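Local coordinates for protein PTHB1 (Homo sapiens, PDB 4YD8), which forms part of the BBSome, a coat complex thought to sort specific membrane proteins to primary cilia, and contributes a seven-bladed beta-propeller, at residues Ala69-Leu78 against Gly122-Met130; Lys21-Ala32 against Lys43-Arg54. All blocks are in the same frame, centred on the assembly; numbering follows the deposited sequence. Where two conformers were deposited one is given.

Contact 1: residues Ala69-Leu78 against Gly122-Met130; sequences AEDLLLEVDL and GNQCQMKLM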
loop_
_atom_site.group_PDB
_atom_site.type_symbol
_atom_site.label_atom_id
_atom_site.label_comp_id
_atom_site.label_asym_id
_atom_site.label_seq_id
_atom_site.Cartn_x
_atom_site.Cartn_y
_atom_site.Cartn_z
ATOM N N ALA A 69 18.828 -7.341 20.032
ATOM C CA ALA A 69 18.649 -6.031 19.408
ATOM C C ALA A 69 17.166 -5.680 19.373
ATOM O O ALA A 69 16.315 -6.560 19.252
ATOM C CB ALA A 69 19.241 -6.010 18.005
ATOM N N GLU A 70 16.864 -4.394 19.497
ATOM C CA GLU A 70 15.487 -3.928 19.493
ATOM C C GLU A 70 14.812 -4.210 18.160
ATOM O O GLU A 70 15.461 -4.231 17.115
ATOM C CB GLU A 70 15.429 -2.427 19.798
ATOM C CG GLU A 70 15.792 -2.070 21.236
ATOM C CD GLU A 70 14.876 -2.734 22.245
ATOM O OE1 GLU A 70 13.669 -2.410 22.260
ATOM O OE2 GLU A 70 15.360 -3.584 23.020
ATOM N N ASP A 71 13.506 -4.432 18.208
ATOM C CA ASP A 71 12.685 -4.613 17.015
ATOM C C ASP A 71 12.568 -3.273 16.292
ATOM O O ASP A 71 12.426 -3.211 15.077
ATOM C CB ASP A 71 11.280 -5.124 17.372
ATOM C CG ASP A 71 11.279 -6.507 18.035
ATOM O OD1 ASP A 71 11.681 -7.504 17.398
ATOM O OD2 ASP A 71 10.835 -6.595 19.202
ATOM N N LEU A 72 12.594 -2.200 17.068
ATOM C CA LEU A 72 12.447 -0.859 16.509
ATOM C C LEU A 72 13.794 -0.374 15.979
ATOM O O LEU A 72 14.724 -0.150 16.747
ATOM C CB LEU A 72 11.903 0.110 17.562
ATOM C CG LEU A 72 11.715 1.557 17.110
ATOM C CD1 LEU A 72 10.559 1.650 16.128
ATOM C CD2 LEU A 72 11.484 2.452 18.319
ATOM N N LEU A 73 13.897 -0.221 14.665
ATOM C CA LEU A 73 15.145 0.235 14.060
ATOM C C LEU A 73 15.258 1.748 14.111
ATOM O O LEU A 73 16.340 2.289 14.259
ATOM C CB LEU A 73 15.242 -0.231 12.613
ATOM C CG LEU A 73 15.213 -1.742 12.379
ATOM C CD1 LEU A 73 15.399 -2.026 10.901
ATOM C CD2 LEU A 73 16.269 -2.453 13.215
ATOM N N LEU A 74 14.123 2.423 13.976
ATOM C CA LEU A 74 14.137 3.864 13.879
ATOM C C LEU A 74 12.781 4.432 14.224
ATOM O O LEU A 74 11.750 3.896 13.823
ATOM C CB LEU A 74 14.541 4.301 12.471
ATOM C CG LEU A 74 14.582 5.814 12.197
ATOM C CD1 LEU A 74 15.863 6.170 11.483
ATOM C CD2 LEU A 74 13.398 6.246 11.361
ATOM N N GLU A 75 12.803 5.527 14.970
ATOM C CA GLU A 75 11.609 6.306 15.229
ATOM C C GLU A 75 11.996 7.768 15.098
ATOM O O GLU A 75 12.961 8.200 15.709
ATOM C CB GLU A 75 11.051 6.009 16.626
ATOM C CG GLU A 75 9.862 6.880 17.008
ATOM C CD GLU A 75 9.354 6.589 18.407
ATOM O OE1 GLU A 75 8.554 5.640 18.574
ATOM O OE2 GLU A 75 9.757 7.315 19.338
ATOM N N VAL A 76 11.261 8.520 14.290
ATOM C CA VAL A 76 11.525 9.946 14.156
ATOM C C VAL A 76 10.212 10.731 14.150
ATOM O O VAL A 76 9.217 10.323 13.538
ATOM C CB VAL A 76 12.346 10.264 12.871
ATOM C CG1 VAL A 76 11.685 9.678 11.648
ATOM C CG2 VAL A 76 12.527 11.770 12.705
ATOM N N ASP A 77 10.216 11.850 14.858
ATOM C CA ASP A 77 9.104 12.782 14.840
ATOM C C ASP A 77 9.253 13.733 13.655
ATOM O O ASP A 77 10.091 14.633 13.678
ATOM C CB ASP A 77 9.048 13.574 16.153
ATOM C CG ASP A 77 7.831 14.466 16.244
ATOM O OD1 ASP A 77 7.025 14.481 15.289
ATOM O OD2 ASP A 77 7.684 15.167 17.268
ATOM N N LEU A 78 8.437 13.534 12.626
ATOM C CA LEU A 78 8.497 14.371 11.433
ATOM C C LEU A 78 7.717 15.682 11.603
ATOM O O LEU A 78 7.765 16.546 10.728
ATOM C CB LEU A 78 7.979 13.590 10.220
ATOM C CG LEU A 78 8.778 12.314 9.912
ATOM C CD1 LEU A 78 8.179 11.549 8.730
ATOM C CD2 LEU A 78 10.255 12.649 9.667
ATOM N N GLY A 122 18.718 3.823 21.226
ATOM C CA GLY A 122 18.261 4.706 20.166
ATOM C C GLY A 122 18.064 4.030 18.821
ATOM O O GLY A 122 17.819 2.827 18.737
ATOM N N ASN A 123 18.171 4.819 17.760
ATOM C CA ASN A 123 18.013 4.319 16.404
ATOM C C ASN A 123 19.180 3.426 15.996
ATOM O O ASN A 123 20.307 3.645 16.420
ATOM C CB ASN A 123 17.884 5.488 15.427
ATOM C CG ASN A 123 16.667 6.355 15.708
ATOM O OD1 ASN A 123 15.634 5.878 16.198
ATOM N ND2 ASN A 123 16.781 7.643 15.386
ATOM N N GLN A 124 18.904 2.421 15.173
ATOM C CA GLN A 124 19.928 1.480 14.742
ATOM C C GLN A 124 20.366 1.730 13.302
ATOM O O GLN A 124 21.201 1.011 12.754
ATOM C CB GLN A 124 19.416 0.045 14.894
ATOM C CG GLN A 124 18.842 -0.244 16.259
ATOM C CD GLN A 124 18.392 -1.679 16.396
ATOM O OE1 GLN A 124 19.152 -2.608 16.129
ATOM N NE2 GLN A 124 17.145 -1.867 16.792
ATOM N N CYS A 125 19.788 2.754 12.694
ATOM C CA CYS A 125 20.127 3.137 11.339
ATOM C C CYS A 125 19.947 4.638 11.229
ATOM O O CYS A 125 19.468 5.278 12.164
ATOM C CB CYS A 125 19.242 2.418 10.323
ATOM S SG CYS A 125 17.452 2.763 10.516
ATOM N N GLN A 126 20.329 5.209 10.097
ATOM C CA GLN A 126 20.048 6.625 9.878
ATOM C C GLN A 126 19.013 6.756 8.774
ATOM O O GLN A 126 18.835 5.850 7.960
ATOM C CB GLN A 126 21.318 7.400 9.527
ATOM C CG GLN A 126 21.928 6.988 8.212
ATOM C CD GLN A 126 23.209 7.730 7.899
ATOM O OE1 GLN A 126 23.911 8.187 8.803
ATOM N NE2 GLN A 126 23.523 7.853 6.607
HETATM N N MSE A 127 18.302 7.879 8.780
HETATM C CA MSE A 127 17.362 8.213 7.732
HETATM C C MSE A 127 17.657 9.632 7.299
HETATM O O MSE A 127 17.446 10.556 8.071
HETATM C CB MSE A 127 15.927 8.092 8.232
HETATM C CG MSE A 127 14.898 8.286 7.149
HETATM SE SE MSE A 127 13.116 7.813 7.773
HETATM C CE MSE A 127 12.456 9.617 8.111
ATOM N N LYS A 128 18.176 9.807 6.088
ATOM C CA LYS A 128 18.608 11.125 5.635
ATOM C C LYS A 128 17.699 11.622 4.529
ATOM O O LYS A 128 17.371 10.872 3.607
ATOM C CB LYS A 128 20.048 11.092 5.113
ATOM C CG LYS A 128 21.059 10.395 6.004
ATOM C CD LYS A 128 21.123 11.003 7.386
ATOM C CE LYS A 128 21.828 12.334 7.392
ATOM N NZ LYS A 128 22.350 12.615 8.762
ATOM N N LEU A 129 17.320 12.892 4.599
ATOM C CA LEU A 129 16.499 13.498 3.555
ATOM C C LEU A 129 17.292 13.657 2.261
ATOM O O LEU A 129 18.388 14.236 2.260
ATOM C CB LEU A 129 15.977 14.861 4.017
ATOM C CG LEU A 129 15.039 15.590 3.057
ATOM C CD1 LEU A 129 13.686 14.912 3.016
ATOM C CD2 LEU A 129 14.899 17.057 3.474
HETATM N N MSE A 130 16.756 13.142 1.162
HETATM C CA MSE A 130 17.408 13.312 -0.143
HETATM C C MSE A 130 16.877 14.559 -0.824
HETATM O O MSE A 130 17.644 15.364 -1.346
HETATM C CB MSE A 130 17.193 12.088 -1.038
HETATM C CG MSE A 130 17.750 10.789 -0.473
HETATM SE SE MSE A 130 19.673 10.898 -0.247
HETATM C CE MSE A 130 20.298 10.810 -2.104
HETATM O O HOH W 1 15.651 1.199 18.667
#
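Leu74 and the selenomethionine Met127 form the apolar centre, their side chains meeting at about a right angle, with CD1 of Leu74 3.8 Å from CB of Met127 and CD2 beside its selenium. The Met127 chain runs straight to the selenium and then bends (chi3 101°), which carries CE to 3.6 Å from CG1 of Val76 and on toward Leu78; a long, unbranched methionine, here with selenium in place of sulfur, can reach all three residues. The small, apolar SG of Cys125 lies 3.8 Å from CB of Leu74. Leu73 and Leu74 both face Ile55, a classic beta bulge in strand 72-77. Here the carbonyl of Leu73 receives the backbone N of Gln124 at 2.7 Å, nearly straight at 174°. Beside it, Asn123 OD1 accepts the backbone N of Glu75 at 3.1 Å from above its carbonyl plane. Outermost, the extended Gln124 side chain gives both N-H groups of NE2 to carbonyls, Glu70 O at 2.9 Å and Leu72 O at 3.0 Å, while its amide end lies against CD2 of Leu73. A leucine here would probably leave both carbonyls without this donor and let the loop before strand 72-77 move more freely. A water bridges Leu72 O and Gly122 O. Amide side chains thus stand in for a regular strand pairing, fastening the outer edges of two successive propeller blades through backbone groups.

Contact 2: residues Lys21-Ala32 against Lys43-Arg54; sequences KEEFDQGCLCLA and KIIVGSFMGYLR
Glu22 and Arg54 form an end-on salt bridge in the tightly packed part of the contact: NH1 donates to OE1 and NH2 to OE2, the latter at 2.7 Å between Arg54 NH2 and Glu22 OE2. Carboxylate and guanidinium planes are turned 39° apart, and CB of Tyr52 lies over one guanidinium face. Ser48 OG also donates to Glu22 OE1, at 2.7 Å, from the face opposite to that used by Arg54 NH1, so three bonds fix this buried carboxylate and probably favour its charged form. Phe24 lies alongside, its CE2 3.2 Å from CB of Ser48 and 3.5 Å from CG1 of Val46; a flat ring fits where Gly47 O comes to its edge. Strands 29-32 and 43-47 pair antiparallel at 157°, the Cys30 and Ile45 amides each bonded to the other's carbonyl at 2.8 Å. Leu29 CD1 touches both CG2 of Ile44 and CG2 of Val46, each at 3.7 Å. By contrast, the solvent side is looser: Met50, a selenomethionine, slides past Glu22 and crosses Glu23 obliquely, its bend at chi2 (46°) bringing CE to 3.6 Å from Lys21 O. Phe49, held by its backbone N to Glu23 O, rests one ring face on CA of Phe24, while Cys28 SG meets the ring obliquely. Within the propeller, Leu29 and Leu31 pack on strands 334-342 and 348-353 of one neighbouring blade, and Cys30 and Ala32 on strand 84-88 of the next.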
loop_
_atom_site.group_PDB
_atom_site.type_symbol
_atom_site.label_atom_id
_atom_site.label_comp_id
_atom_site.label_asym_id
_atom_site.label_seq_id
_atom_site.Cartn_x
_atom_site.Cartn_y
_atom_site.Cartn_z
ATOM N N LYS A 21 -2.386 6.531 21.806
ATOM C CA LYS A 21 -3.617 6.977 21.155
ATOM C C LYS A 21 -3.330 7.685 19.832
ATOM O O LYS A 21 -3.927 8.710 19.520
ATOM C CB LYS A 21 -4.423 7.895 22.081
ATOM C CG LYS A 21 -4.639 7.346 23.491
ATOM C CD LYS A 21 -4.961 5.854 23.485
ATOM C CE LYS A 21 -5.230 5.329 24.895
ATOM N NZ LYS A 21 -4.265 4.253 25.275
ATOM N N GLU A 22 -2.406 7.127 19.058
ATOM C CA GLU A 22 -2.165 7.600 17.706
ATOM C C GLU A 22 -3.205 6.996 16.761
ATOM O O GLU A 22 -3.837 5.996 17.080
ATOM C CB GLU A 22 -0.734 7.258 17.261
ATOM C CG GLU A 22 0.325 7.909 18.165
ATOM C CD GLU A 22 1.743 7.802 17.628
ATOM O OE1 GLU A 22 1.921 7.604 16.407
ATOM O OE2 GLU A 22 2.685 7.949 18.431
ATOM N N GLU A 23 -3.384 7.625 15.605
ATOM C CA GLU A 23 -4.365 7.218 14.604
ATOM C C GLU A 23 -3.670 6.973 13.271
ATOM O O GLU A 23 -2.664 7.608 12.930
ATOM C CB GLU A 23 -5.477 8.276 14.449
ATOM C CG GLU A 23 -6.191 8.616 15.749
ATOM C CD GLU A 23 -7.049 9.871 15.659
ATOM O OE1 GLU A 23 -7.009 10.567 14.620
ATOM O OE2 GLU A 23 -7.771 10.158 16.636
ATOM N N PHE A 24 -4.208 6.014 12.529
ATOM C CA PHE A 24 -3.614 5.531 11.294
ATOM C C PHE A 24 -4.718 5.229 10.303
ATOM O O PHE A 24 -5.861 5.026 10.699
ATOM C CB PHE A 24 -2.808 4.254 11.548
ATOM C CG PHE A 24 -1.767 4.399 12.617
ATOM C CD1 PHE A 24 -2.115 4.346 13.964
ATOM C CD2 PHE A 24 -0.442 4.559 12.279
ATOM C CE1 PHE A 24 -1.152 4.491 14.941
ATOM C CE2 PHE A 24 0.522 4.693 13.256
ATOM C CZ PHE A 24 0.162 4.665 14.587
ATOM N N ASP A 25 -4.399 5.183 9.018
ATOM C CA ASP A 25 -5.387 4.725 8.043
ATOM C C ASP A 25 -4.680 3.940 6.953
ATOM O O ASP A 25 -3.475 3.691 7.045
ATOM C CB ASP A 25 -6.163 5.901 7.444
ATOM C CG ASP A 25 -7.583 5.529 7.031
ATOM O OD1 ASP A 25 -7.869 4.330 6.796
ATOM O OD2 ASP A 25 -8.420 6.451 6.936
ATOM N N GLN A 26 -5.434 3.540 5.937
ATOM C CA GLN A 26 -4.849 2.852 4.804
ATOM C C GLN A 26 -3.852 3.835 4.190
ATOM O O GLN A 26 -4.095 5.041 4.159
ATOM C CB GLN A 26 -5.927 2.411 3.800
ATOM C CG GLN A 26 -6.277 3.412 2.713
ATOM C CD GLN A 26 -7.485 2.970 1.869
ATOM O OE1 GLN A 26 -8.519 2.564 2.402
ATOM N NE2 GLN A 26 -7.345 3.039 0.553
ATOM N N GLY A 27 -2.718 3.334 3.739
ATOM C CA GLY A 27 -1.663 4.229 3.301
ATOM C C GLY A 27 -0.508 4.318 4.286
ATOM O O GLY A 27 0.626 4.570 3.885
ATOM N N CYS A 28 -0.791 4.104 5.572
ATOM C CA CYS A 28 0.196 4.330 6.629
ATOM C C CYS A 28 1.146 3.150 6.834
ATOM O O CYS A 28 2.089 3.266 7.594
ATOM C CB CYS A 28 -0.504 4.620 7.961
ATOM S SG CYS A 28 -1.258 6.272 8.031
ATOM N N LEU A 29 0.857 2.020 6.193
ATOM C CA LEU A 29 1.650 0.788 6.379
ATOM C C LEU A 29 2.394 0.396 5.099
ATOM O O LEU A 29 1.783 0.284 4.025
ATOM C CB LEU A 29 0.728 -0.360 6.815
ATOM C CG LEU A 29 1.401 -1.735 6.908
ATOM C CD1 LEU A 29 2.478 -1.731 7.996
ATOM C CD2 LEU A 29 0.346 -2.821 7.155
ATOM N N CYS A 30 3.699 0.179 5.205
ATOM C CA CYS A 30 4.475 -0.257 4.068
ATOM C C CYS A 30 5.423 -1.376 4.494
ATOM O O CYS A 30 6.007 -1.326 5.574
ATOM C CB CYS A 30 5.248 0.927 3.473
ATOM S SG CYS A 30 6.168 0.526 1.987
ATOM N N LEU A 31 5.512 -2.396 3.656
ATOM C CA LEU A 31 6.427 -3.518 3.875
ATOM C C LEU A 31 7.445 -3.562 2.743
ATOM O O LEU A 31 7.086 -3.859 1.605
ATOM C CB LEU A 31 5.661 -4.841 3.930
ATOM C CG LEU A 31 5.414 -5.609 5.227
ATOM C CD1 LEU A 31 4.676 -6.919 4.914
ATOM C CD2 LEU A 31 6.725 -5.900 5.980
ATOM N N ALA A 32 8.711 -3.285 3.042
ATOM C CA ALA A 32 9.698 -3.218 1.966
ATOM C C ALA A 32 11.120 -3.325 2.478
ATOM O O ALA A 32 11.385 -3.093 3.659
ATOM C CB ALA A 32 9.540 -1.886 1.181
ATOM N N LYS A 43 11.195 -4.721 5.909
ATOM C CA LYS A 43 11.030 -4.066 7.200
ATOM C C LYS A 43 9.625 -3.492 7.220
ATOM O O LYS A 43 9.054 -3.250 6.163
ATOM C CB LYS A 43 12.058 -2.958 7.421
ATOM C CG LYS A 43 13.450 -3.484 7.741
ATOM C CD LYS A 43 14.152 -3.958 6.492
ATOM C CE LYS A 43 15.367 -4.808 6.834
ATOM N NZ LYS A 43 15.920 -5.374 5.584
ATOM N N ILE A 44 9.071 -3.290 8.412
ATOM C CA ILE A 44 7.754 -2.672 8.534
ATOM C C ILE A 44 7.962 -1.171 8.687
ATOM O O ILE A 44 8.684 -0.732 9.594
ATOM C CB ILE A 44 6.974 -3.201 9.739
ATOM C CG1 ILE A 44 6.846 -4.725 9.691
ATOM C CG2 ILE A 44 5.592 -2.570 9.824
ATOM C CD1 ILE A 44 6.303 -5.281 10.983
ATOM N N ILE A 45 7.356 -0.391 7.798
ATOM C CA ILE A 45 7.405 1.061 7.915
ATOM C C ILE A 45 6.003 1.564 8.188
ATOM O O ILE A 45 5.080 1.241 7.442
ATOM C CB ILE A 45 7.933 1.757 6.635
ATOM C CG1 ILE A 45 9.305 1.199 6.243
ATOM C CG2 ILE A 45 7.969 3.290 6.845
ATOM C CD1 ILE A 45 9.268 0.239 5.101
ATOM N N VAL A 46 5.843 2.329 9.266
ATOM C CA VAL A 46 4.539 2.885 9.596
ATOM C C VAL A 46 4.641 4.370 9.911
ATOM O O VAL A 46 5.464 4.778 10.737
ATOM C CB VAL A 46 3.881 2.174 10.811
ATOM C CG1 VAL A 46 2.491 2.770 11.079
ATOM C CG2 VAL A 46 3.741 0.682 10.562
ATOM N N GLY A 47 3.808 5.174 9.249
ATOM C CA GLY A 47 3.708 6.589 9.585
ATOM C C GLY A 47 2.377 6.848 10.270
ATOM O O GLY A 47 1.401 6.150 10.000
ATOM N N SER A 48 2.327 7.815 11.183
ATOM C CA SER A 48 1.069 8.102 11.865
ATOM C C SER A 48 0.590 9.529 11.609
ATOM O O SER A 48 1.368 10.399 11.206
ATOM C CB SER A 48 1.192 7.854 13.375
ATOM O OG SER A 48 1.747 8.945 14.074
ATOM N N PHE A 49 -0.694 9.765 11.851
ATOM C CA PHE A 49 -1.243 11.109 11.668
ATOM C C PHE A 49 -0.736 12.020 12.804
ATOM O O PHE A 49 -0.980 13.215 12.789
ATOM C CB PHE A 49 -2.773 11.101 11.657
ATOM C CG PHE A 49 -3.397 10.302 10.553
ATOM C CD1 PHE A 49 -2.671 9.918 9.440
ATOM C CD2 PHE A 49 -4.740 9.933 10.642
ATOM C CE1 PHE A 49 -3.265 9.191 8.430
ATOM C CE2 PHE A 49 -5.340 9.207 9.643
ATOM C CZ PHE A 49 -4.605 8.835 8.535
HETATM N N MSE A 50 -0.065 11.452 13.789
HETATM C CA MSE A 50 0.570 12.197 14.832
HETATM C C MSE A 50 2.004 12.552 14.486
HETATM O O MSE A 50 2.712 13.096 15.301
HETATM C CB MSE A 50 0.526 11.437 16.125
HETATM C CG MSE A 50 -0.794 11.498 16.908
HETATM SE SE MSE A 50 -2.419 11.226 15.870
HETATM C CE MSE A 50 -3.807 11.524 17.237
ATOM N N GLY A 51 2.449 12.243 13.288
ATOM C CA GLY A 51 3.706 12.764 12.766
ATOM C C GLY A 51 4.915 11.863 12.951
ATOM O O GLY A 51 5.998 12.186 12.478
ATOM N N TYR A 52 4.738 10.734 13.631
ATOM C CA TYR A 52 5.840 9.777 13.822
ATOM C C TYR A 52 6.030 8.797 12.665
ATOM O O TYR A 52 5.071 8.239 12.145
ATOM C CB TYR A 52 5.631 8.968 15.111
ATOM C CG TYR A 52 5.861 9.792 16.353
ATOM C CD1 TYR A 52 7.139 9.952 16.875
ATOM C CD2 TYR A 52 4.801 10.426 16.995
ATOM C CE1 TYR A 52 7.359 10.726 18.010
ATOM C CE2 TYR A 52 5.009 11.199 18.126
ATOM C CZ TYR A 52 6.290 11.344 18.627
ATOM O OH TYR A 52 6.495 12.103 19.754
ATOM N N LEU A 53 7.288 8.582 12.292
ATOM C CA LEU A 53 7.667 7.550 11.335
ATOM C C LEU A 53 8.443 6.475 12.093
ATOM O O LEU A 53 9.411 6.787 12.791
ATOM C CB LEU A 53 8.515 8.147 10.195
ATOM C CG LEU A 53 8.835 7.327 8.925
ATOM C CD1 LEU A 53 9.791 6.159 9.177
ATOM C CD2 LEU A 53 7.571 6.813 8.271
ATOM N N ARG A 54 8.021 5.221 11.961
ATOM C CA ARG A 54 8.684 4.118 12.661
ATOM C C ARG A 54 9.061 3.008 11.682
ATOM O O ARG A 54 8.310 2.706 10.767
ATOM C CB ARG A 54 7.777 3.560 13.778
ATOM C CG ARG A 54 7.471 4.588 14.875
ATOM C CD ARG A 54 6.406 4.100 15.864
ATOM N NE ARG A 54 6.186 5.068 16.941
ATOM C CZ ARG A 54 5.128 5.873 17.030
ATOM N NH1 ARG A 54 4.184 5.849 16.097
ATOM N NH2 ARG A 54 5.013 6.714 18.050
#

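Contact 2 precedes contact 1 along the chain, and their centres lie 14 Å apart on the same side of the chain's centre. Both reach the four-stranded antiparallel sheet of strands 29-32, 43-47, 52-56 and 72-77: contact 2 builds its first three strands, nearer the centre of the chain, and contact 1 ties 72-77, the edge strand opposite 29-32, to strand 127-134 of the following sheet and the loop leading into it. Probable backbone hydrogen bonds join them, from Leu53 N to Val76 O and, just beyond the strand ends, from Leu78 N to Gly51 O. Arg54 also forms a salt bridge with Glu75. Contact 2 thus lies within one blade, while contact 1 joins that blade to its successor.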